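Local coordinates for protein branched-chain alpha-ketoacid decarboxylase (Lactococcus lactis, PDB 2VBF) that probably decarboxylates branched-chain and aromatic alpha-keto acids to aldehydes, using bound thiamine diphosphate and a magnesium ion as cofactors, at residues T261-K266 with T402-A407; P274-I279 with T409-S414; R381-V386 with L447-D452. One frame throughout, in Å; residues are numbered along the deposited sequence.

Interaction 1 (T261-K266 with T402-A407). With TPP (thiamine diphosphate), chain F.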
# COMPACT_ATOMS: atom_id res chain seq x y z
N THR A 261 24.65 19.45 8.81
CA THR A 261 23.49 18.61 9.02
C THR A 261 23.86 17.18 8.65
O THR A 261 24.84 16.93 7.95
CB THR A 261 22.25 19.04 8.17
OG1 THR A 261 22.43 18.64 6.80
CG2 THR A 261 22.03 20.55 8.23
N LEU A 262 23.07 16.24 9.15
CA LEU A 262 23.13 14.87 8.63
C LEU A 262 22.39 14.86 7.30
O LEU A 262 21.76 15.86 6.91
CB LEU A 262 22.46 13.89 9.60
CG LEU A 262 22.90 13.91 11.07
CD1 LEU A 262 22.19 12.79 11.82
CD2 LEU A 262 24.40 13.79 11.21
N ASN A 263 22.41 13.74 6.59
CA ASN A 263 21.55 13.60 5.42
C ASN A 263 20.06 13.41 5.81
O ASN A 263 19.17 13.55 4.98
CB ASN A 263 22.06 12.52 4.46
CG ASN A 263 22.05 11.12 5.07
OD1 ASN A 263 21.18 10.78 5.86
ND2 ASN A 263 23.03 10.31 4.67
N PHE A 264 19.83 13.09 7.09
CA PHE A 264 18.50 13.01 7.71
C PHE A 264 18.27 14.39 8.31
O PHE A 264 18.79 14.71 9.38
CB PHE A 264 18.51 11.93 8.79
CG PHE A 264 17.18 11.67 9.48
CD1 PHE A 264 15.95 11.97 8.89
CD2 PHE A 264 17.18 11.02 10.71
CE1 PHE A 264 14.75 11.66 9.55
CE2 PHE A 264 16.00 10.71 11.37
CZ PHE A 264 14.78 11.03 10.80
N GLY A 265 17.50 15.20 7.60
CA GLY A 265 17.36 16.60 7.90
C GLY A 265 18.15 17.52 6.98
O GLY A 265 18.31 18.70 7.30
N LYS A 266 18.62 17.02 5.84
CA LYS A 266 19.31 17.88 4.88
C LYS A 266 18.38 19.03 4.47
O LYS A 266 17.21 18.80 4.17
CB LYS A 266 19.74 17.09 3.64
CG LYS A 266 20.50 17.92 2.61
CD LYS A 266 21.07 17.05 1.49
CE LYS A 266 21.71 17.89 0.41
NZ LYS A 266 23.08 18.40 0.80
N THR A 402 20.82 4.84 -5.60
CA THR A 402 21.93 5.69 -6.05
C THR A 402 21.56 7.17 -5.95
O THR A 402 22.41 7.98 -5.64
CB THR A 402 22.42 5.32 -7.47
OG1 THR A 402 21.40 5.58 -8.44
CG2 THR A 402 22.86 3.86 -7.52
N SER A 403 20.30 7.50 -6.23
CA SER A 403 19.85 8.91 -6.21
C SER A 403 20.06 9.58 -4.84
O SER A 403 20.68 10.65 -4.76
CB SER A 403 18.38 9.02 -6.62
OG SER A 403 18.17 8.69 -7.97
N PHE A 404 19.57 8.97 -3.77
CA PHE A 404 19.75 9.56 -2.44
C PHE A 404 21.22 9.69 -2.09
O PHE A 404 21.65 10.76 -1.65
CB PHE A 404 19.04 8.76 -1.34
CG PHE A 404 19.23 9.34 0.03
CD1 PHE A 404 18.47 10.41 0.43
CD2 PHE A 404 20.20 8.85 0.89
CE1 PHE A 404 18.64 10.97 1.69
CE2 PHE A 404 20.38 9.39 2.14
CZ PHE A 404 19.61 10.47 2.54
N PHE A 405 21.99 8.63 -2.28
CA PHE A 405 23.39 8.68 -1.86
C PHE A 405 24.25 9.63 -2.70
O PHE A 405 25.14 10.28 -2.17
CB PHE A 405 23.97 7.27 -1.76
CG PHE A 405 23.34 6.49 -0.64
CD1 PHE A 405 23.59 6.84 0.68
CD2 PHE A 405 22.46 5.46 -0.90
CE1 PHE A 405 22.99 6.15 1.73
CE2 PHE A 405 21.86 4.76 0.14
CZ PHE A 405 22.12 5.11 1.46
N GLY A 406 23.91 9.77 -3.98
CA GLY A 406 24.53 10.78 -4.83
C GLY A 406 24.10 12.21 -4.53
O GLY A 406 24.95 13.11 -4.37
N ALA A 407 22.79 12.43 -4.47
CA ALA A 407 22.26 13.78 -4.31
C ALA A 407 22.52 14.33 -2.91
O ALA A 407 22.59 15.55 -2.72
CB ALA A 407 20.77 13.81 -4.62
N1' TPP F . 10.42 -2.02 -0.40
C2' TPP F . 10.14 -0.78 0.12
CM2 TPP F . 8.71 -0.33 0.20
N3' TPP F . 11.17 -0.00 0.58
C4' TPP F . 12.48 -0.44 0.52
N4' TPP F . 13.43 0.34 0.98
C5' TPP F . 12.77 -1.69 -0.03
C6' TPP F . 11.73 -2.49 -0.49
C7' TPP F . 14.19 -2.20 -0.15
N3 TPP F . 14.98 -1.43 -1.10
C2 TPP F . 15.83 -0.38 -0.82
S1 TPP F . 16.59 0.30 -2.08
C5 TPP F . 15.88 -0.77 -3.07
C4 TPP F . 15.02 -1.68 -2.44
CM4 TPP F . 14.25 -2.77 -3.13
C6 TPP F . 16.23 -0.71 -4.54
C7 TPP F . 15.89 0.61 -5.22
O7 TPP F . 16.26 0.46 -6.57
PA TPP F . 16.22 1.68 -7.59
O1A TPP F . 15.04 2.59 -7.33
O2A TPP F . 16.21 1.11 -8.99
O3A TPP F . 17.56 2.51 -7.20
PB TPP F . 19.06 2.31 -7.78
O1B TPP F . 19.92 1.98 -6.59
O2B TPP F . 19.45 3.65 -8.34
O3B TPP F . 19.09 1.24 -8.84
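The carboxamide of N263 lies across the outer rim of the F404 ring, its CG 3.6 Å from F404 CZ and its OD1 in the plane of the ring at the edge. This is a domain junction of a thiamine diphosphate enzyme: a type II turn, N263 to K266, follows strand 259-261 of the central domain and meets the short helix 402-407 of the C-terminal cofactor-binding domain. The amide plane is turned 73° to the ring whose edge it meets. Asparagine suits the spot because its ND2 donates to S309 O, while its carbon skeleton packs on F404. G265 fits the third position of the turn, where at a positive phi a side chain would run into the carbonyl oxygen of F264. With CG anti to the backbone N (chi1 -178°), K266 runs extended toward the helix end, CE 4.0 Å from A407 O, and bends only at its last torsion. There NZ forms a salt bridge with E271 and hydrogen bonds with S408 O and I410 O. At the other end of the helix, T402 N donates to two oxygens of the terminal phosphate, 3.2 Å to TPP O1B and 3.3 Å to TPP O2B, where the helix dipole would probably steady their charge. The T402 hydroxyl adds a third bond, OG1 donating to TPP O2B at 2.7 Å.

Interaction 2 (P274-I279 with T409-S414)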
# COMPACT_ATOMS: atom_id res chain seq x y z
N PRO A 274 27.96 30.89 4.44
CA PRO A 274 29.40 30.71 4.43
C PRO A 274 29.89 29.75 5.51
O PRO A 274 30.91 29.10 5.31
CB PRO A 274 29.95 32.13 4.66
CG PRO A 274 28.84 32.89 5.21
CD PRO A 274 27.58 32.29 4.69
N SER A 275 29.16 29.64 6.62
CA SER A 275 29.53 28.76 7.73
C SER A 275 28.97 27.33 7.63
O SER A 275 29.23 26.52 8.51
CB SER A 275 29.11 29.38 9.07
OG SER A 275 27.71 29.37 9.21
N PHE A 276 28.22 27.03 6.57
CA PHE A 276 27.74 25.66 6.34
C PHE A 276 28.91 24.81 5.82
O PHE A 276 29.52 25.14 4.78
CB PHE A 276 26.54 25.60 5.37
CG PHE A 276 26.11 24.19 5.05
CD1 PHE A 276 25.39 23.45 5.98
CD2 PHE A 276 26.43 23.60 3.83
CE1 PHE A 276 25.01 22.13 5.71
CE2 PHE A 276 26.04 22.28 3.55
CZ PHE A 276 25.33 21.55 4.49
N LEU A 277 29.21 23.72 6.53
CA LEU A 277 30.39 22.89 6.27
C LEU A 277 30.14 21.81 5.21
O LEU A 277 31.03 21.48 4.44
CB LEU A 277 30.86 22.22 7.58
CG LEU A 277 31.28 23.14 8.74
CD1 LEU A 277 31.60 22.34 10.01
CD2 LEU A 277 32.46 24.01 8.34
N GLY A 278 28.92 21.29 5.16
CA GLY A 278 28.62 20.09 4.39
C GLY A 278 27.83 19.13 5.25
O GLY A 278 27.37 19.47 6.36
N ILE A 279 27.65 17.92 4.73
CA ILE A 279 26.92 16.86 5.40
C ILE A 279 27.86 15.96 6.21
O ILE A 279 28.81 15.39 5.67
CB ILE A 279 26.18 15.98 4.38
CG1 ILE A 279 25.23 16.82 3.53
CG2 ILE A 279 25.46 14.83 5.07
CD1 ILE A 279 24.09 17.47 4.31
N THR A 409 25.03 14.59 -0.99
CA THR A 409 26.26 15.38 -0.72
C THR A 409 26.41 16.64 -1.58
O THR A 409 27.41 17.34 -1.47
CB THR A 409 27.53 14.52 -0.86
OG1 THR A 409 27.48 13.81 -2.10
CG2 THR A 409 27.66 13.54 0.32
N ILE A 410 25.41 16.94 -2.40
CA ILE A 410 25.48 18.16 -3.22
C ILE A 410 25.19 19.40 -2.35
O ILE A 410 24.34 19.39 -1.46
CB ILE A 410 24.60 18.09 -4.50
CG1 ILE A 410 23.12 18.38 -4.22
CG2 ILE A 410 24.78 16.75 -5.22
CD1 ILE A 410 22.74 19.82 -4.47
N PHE A 411 25.97 20.46 -2.60
CA PHE A 411 25.75 21.73 -1.91
C PHE A 411 24.63 22.45 -2.62
O PHE A 411 24.70 22.73 -3.82
CB PHE A 411 27.01 22.60 -1.90
CG PHE A 411 28.03 22.17 -0.90
CD1 PHE A 411 28.05 22.71 0.38
CD2 PHE A 411 28.95 21.20 -1.21
CE1 PHE A 411 28.98 22.31 1.32
CE2 PHE A 411 29.90 20.78 -0.26
CZ PHE A 411 29.91 21.35 1.00
N LEU A 412 23.57 22.72 -1.87
CA LEU A 412 22.42 23.40 -2.40
C LEU A 412 22.70 24.89 -2.42
O LEU A 412 23.48 25.41 -1.61
CB LEU A 412 21.18 23.14 -1.55
CG LEU A 412 20.77 21.67 -1.41
CD1 LEU A 412 19.67 21.52 -0.37
CD2 LEU A 412 20.36 21.10 -2.75
N LYS A 413 22.04 25.57 -3.36
CA LYS A 413 22.14 27.01 -3.47
C LYS A 413 21.15 27.70 -2.56
O LYS A 413 20.37 27.06 -1.83
CB LYS A 413 21.96 27.41 -4.94
CG LYS A 413 23.02 26.75 -5.80
CD LYS A 413 23.21 27.38 -7.15
CE LYS A 413 24.45 26.81 -7.85
NZ LYS A 413 24.48 25.31 -7.89
N SER A 414 21.18 29.02 -2.57
CA SER A 414 20.36 29.80 -1.67
C SER A 414 18.86 29.49 -1.82
O SER A 414 18.37 29.30 -2.94
CB SER A 414 20.61 31.28 -1.93
OG SER A 414 20.29 31.58 -3.27
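The outermost strand of the central-domain sheet, 276-279, is met by the loop that leaves helix 402-407 and leads to strand 417-419 of the C-terminal domain. Contact is carried chiefly by two phenylalanines: F276 CE2 lies 3.7 Å from F411 CE1. The rings meet rim to rim without stacking of faces, centroids 5.8 Å apart and planes at 80°. A chi1 of 176° swings the F276 ring away from its own backbone N and toward the loop, where F411 sets CD1 and CE1 beside F276 CD2 and CE2. No hydrogen bond joins the two segments, which meet by van der Waals contact, and large apolar side chains suit that. The sheet itself is of the alpha/beta kind, with 276-279 at the end of its row of parallel strands, and F411 covers part of that strand's backbone. L277 O lies in the plane of the F411 ring, 3.6 Å from F411 CZ, so the carbonyl oxygen faces the slightly positive hydrogen rim. With an alanine in place of F411, the F276 rim and the L277 carbonyl would probably lose their neighbour and a gap would open between the domains. G278 CA packs 3.8 Å from F411 CE1; any CB here would press on F411 CZ and on the carbonyl before it. E387 receives the backbone N of F411 through its OE2, and E271 OE1 takes that of L412.

Interaction 3 (R381-V386 with L447-D452). With MG (magnesium ion), chain E; TPP (thiamine diphosphate), chain F.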
# COMPACT_ATOMS: atom_id res chain seq x y z
N ARG A 381 29.90 11.65 -12.02
CA ARG A 381 29.76 12.83 -12.88
C ARG A 381 28.34 13.38 -12.90
O ARG A 381 28.15 14.60 -12.97
CB ARG A 381 30.22 12.50 -14.31
CG ARG A 381 31.70 12.16 -14.40
CD ARG A 381 32.58 13.40 -14.35
NE ARG A 381 32.42 14.22 -15.55
CZ ARG A 381 33.00 15.40 -15.75
NH1 ARG A 381 33.78 15.92 -14.82
NH2 ARG A 381 32.78 16.06 -16.88
N LEU A 382 27.34 12.50 -12.84
CA LEU A 382 25.95 12.92 -12.79
C LEU A 382 25.72 13.88 -11.62
O LEU A 382 25.13 14.95 -11.80
CB LEU A 382 25.00 11.72 -12.66
CG LEU A 382 23.52 12.02 -12.39
CD1 LEU A 382 22.88 12.89 -13.46
CD2 LEU A 382 22.72 10.72 -12.25
N TRP A 383 26.19 13.51 -10.43
CA TRP A 383 25.88 14.33 -9.24
C TRP A 383 26.70 15.62 -9.24
O TRP A 383 26.24 16.63 -8.73
CB TRP A 383 26.00 13.52 -7.93
CG TRP A 383 25.14 12.31 -8.03
CD1 TRP A 383 25.56 11.03 -8.08
CD2 TRP A 383 23.72 12.28 -8.25
NE1 TRP A 383 24.49 10.18 -8.27
CE2 TRP A 383 23.35 10.93 -8.38
CE3 TRP A 383 22.73 13.27 -8.33
CZ2 TRP A 383 22.03 10.53 -8.57
CZ3 TRP A 383 21.41 12.87 -8.53
CH2 TRP A 383 21.08 11.51 -8.64
N GLN A 384 27.90 15.57 -9.82
CA GLN A 384 28.70 16.79 -10.04
C GLN A 384 27.93 17.75 -10.94
O GLN A 384 27.85 18.96 -10.67
CB GLN A 384 30.05 16.44 -10.68
CG GLN A 384 31.06 17.59 -10.71
CD GLN A 384 32.25 17.31 -11.60
OE1 GLN A 384 32.50 16.18 -11.99
NE2 GLN A 384 32.99 18.36 -11.95
N ALA A 385 27.35 17.21 -12.01
CA ALA A 385 26.54 17.99 -12.93
C ALA A 385 25.30 18.60 -12.26
O ALA A 385 25.00 19.77 -12.46
CB ALA A 385 26.13 17.14 -14.13
N VAL A 386 24.59 17.79 -11.47
CA VAL A 386 23.39 18.28 -10.77
C VAL A 386 23.77 19.40 -9.79
O VAL A 386 23.07 20.42 -9.72
CB VAL A 386 22.62 17.14 -10.04
CG1 VAL A 386 21.51 17.72 -9.18
CG2 VAL A 386 22.05 16.14 -11.04
N LEU A 447 13.02 19.21 -8.53
CA LEU A 447 13.81 18.28 -9.30
C LEU A 447 13.80 16.94 -8.56
O LEU A 447 14.28 16.86 -7.43
CB LEU A 447 15.25 18.80 -9.42
CG LEU A 447 15.49 19.90 -10.47
CD1 LEU A 447 14.79 21.21 -10.11
CD2 LEU A 447 16.98 20.12 -10.62
N LEU A 448 13.22 15.93 -9.20
CA LEU A 448 13.14 14.56 -8.66
C LEU A 448 14.15 13.63 -9.29
O LEU A 448 14.25 13.55 -10.51
CB LEU A 448 11.74 13.98 -8.91
CG LEU A 448 11.51 12.52 -8.52
CD1 LEU A 448 11.69 12.33 -7.00
CD2 LEU A 448 10.16 12.04 -8.99
N PHE A 449 14.87 12.91 -8.44
CA PHE A 449 15.74 11.83 -8.86
C PHE A 449 15.23 10.55 -8.22
O PHE A 449 15.30 10.39 -7.00
CB PHE A 449 17.18 12.12 -8.43
CG PHE A 449 17.73 13.38 -9.05
CD1 PHE A 449 18.33 13.35 -10.30
CD2 PHE A 449 17.58 14.60 -8.41
CE1 PHE A 449 18.81 14.51 -10.88
CE2 PHE A 449 18.06 15.76 -8.99
CZ PHE A 449 18.67 15.72 -10.23
N ILE A 450 14.70 9.67 -9.07
CA ILE A 450 14.12 8.41 -8.63
C ILE A 450 14.62 7.26 -9.51
O ILE A 450 14.78 7.42 -10.73
CB ILE A 450 12.57 8.49 -8.62
CG1 ILE A 450 11.97 7.22 -8.00
CG2 ILE A 450 11.99 8.75 -10.02
CD1 ILE A 450 10.48 7.35 -7.68
N GLY A 451 14.91 6.12 -8.90
CA GLY A 451 15.37 4.96 -9.62
C GLY A 451 14.24 4.27 -10.38
O GLY A 451 13.06 4.42 -10.05
N ASP A 452 14.61 3.52 -11.41
CA ASP A 452 13.66 2.68 -12.12
C ASP A 452 12.87 1.74 -11.21
O ASP A 452 11.64 1.66 -11.31
CB ASP A 452 14.36 1.89 -13.25
CG ASP A 452 15.62 1.13 -12.82
OD1 ASP A 452 16.20 1.31 -11.72
OD2 ASP A 452 16.08 0.32 -13.65
MG MG E . 17.70 1.12 -10.45
N1' TPP F . 10.42 -2.02 -0.40
C2' TPP F . 10.14 -0.78 0.12
CM2 TPP F . 8.71 -0.33 0.20
N3' TPP F . 11.17 -0.00 0.58
C4' TPP F . 12.48 -0.44 0.52
N4' TPP F . 13.43 0.34 0.98
C5' TPP F . 12.77 -1.69 -0.03
C6' TPP F . 11.73 -2.49 -0.49
C7' TPP F . 14.19 -2.20 -0.15
N3 TPP F . 14.98 -1.43 -1.10
C2 TPP F . 15.83 -0.38 -0.82
S1 TPP F . 16.59 0.30 -2.08
C5 TPP F . 15.88 -0.77 -3.07
C4 TPP F . 15.02 -1.68 -2.44
CM4 TPP F . 14.25 -2.77 -3.13
C6 TPP F . 16.23 -0.71 -4.54
C7 TPP F . 15.89 0.61 -5.22
O7 TPP F . 16.26 0.46 -6.57
PA TPP F . 16.22 1.68 -7.59
O1A TPP F . 15.04 2.59 -7.33
O2A TPP F . 16.21 1.11 -8.99
O3A TPP F . 17.56 2.51 -7.20
PB TPP F . 19.06 2.31 -7.78
O1B TPP F . 19.92 1.98 -6.59
O2B TPP F . 19.45 3.65 -8.34
O3B TPP F . 19.09 1.24 -8.84
O HOH W 1 17.80 3.23 -10.50
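A T-shaped aromatic pair, W383 edge on F449 face, packs helix 379-389 against strand 445-451 of the parallel sheet in the C-terminal domain. W383 CZ3 stands 3.6 Å from F449 CD1, offset toward the rim of the phenyl face, with the six-membered ring of the indole tilted 71° to it. Its chi1 of -54° sets CG beside the backbone N, opposite the carbonyl carbon, and from there the long indole reaches F449. V386, three residues on from W383, meets the far end of the same ring: F449 CZ touches both methyls, V386 CG2 at 3.5 Å and CG1 at 3.6 Å. A beta-branched residue thus spreads over the end of the phenyl group, and tryptophan gives the reach needed from the helix, its NE1 being bonded to Q379 OE1. The strand ends in the GDG motif of thiamine diphosphate enzymes, opened by G451 and D452. Glycine is needed at G451 because a CB would clash with TPP O1A; G451 CA already lies 3.3 Å from that oxygen. D452 OD1 binds the magnesium ion at 2.0 Å, joined by TPP O2A and O3B, a water, N479 OD1 and G481 O. That water also takes a weak hydrogen bond from D452 N.

Overall arrangement
Along the chain the segments alternate: 261-266 and 274-279 of the central domain come first, then 381-386, 402-407, 409-414 and 447-452. Interactions 1 and 2, with centres about 12 Å apart, join strand 276-279 and the loop after its neighbour 259-261 to helix 402-407 and the loop that follows, and a probable hydrogen bond from K266 to I410 links them. The centre of interaction 3 lies about 12 Å from that of interaction 1 and about 17 Å from that of interaction 2. Helix 402-407 is the shared piece: S403 and G406 pack on W383, and S403 also on F449. Interactions 1 and 3 thus converge on one cofactor, gripped at the phosphate by T402 and through magnesium by D452.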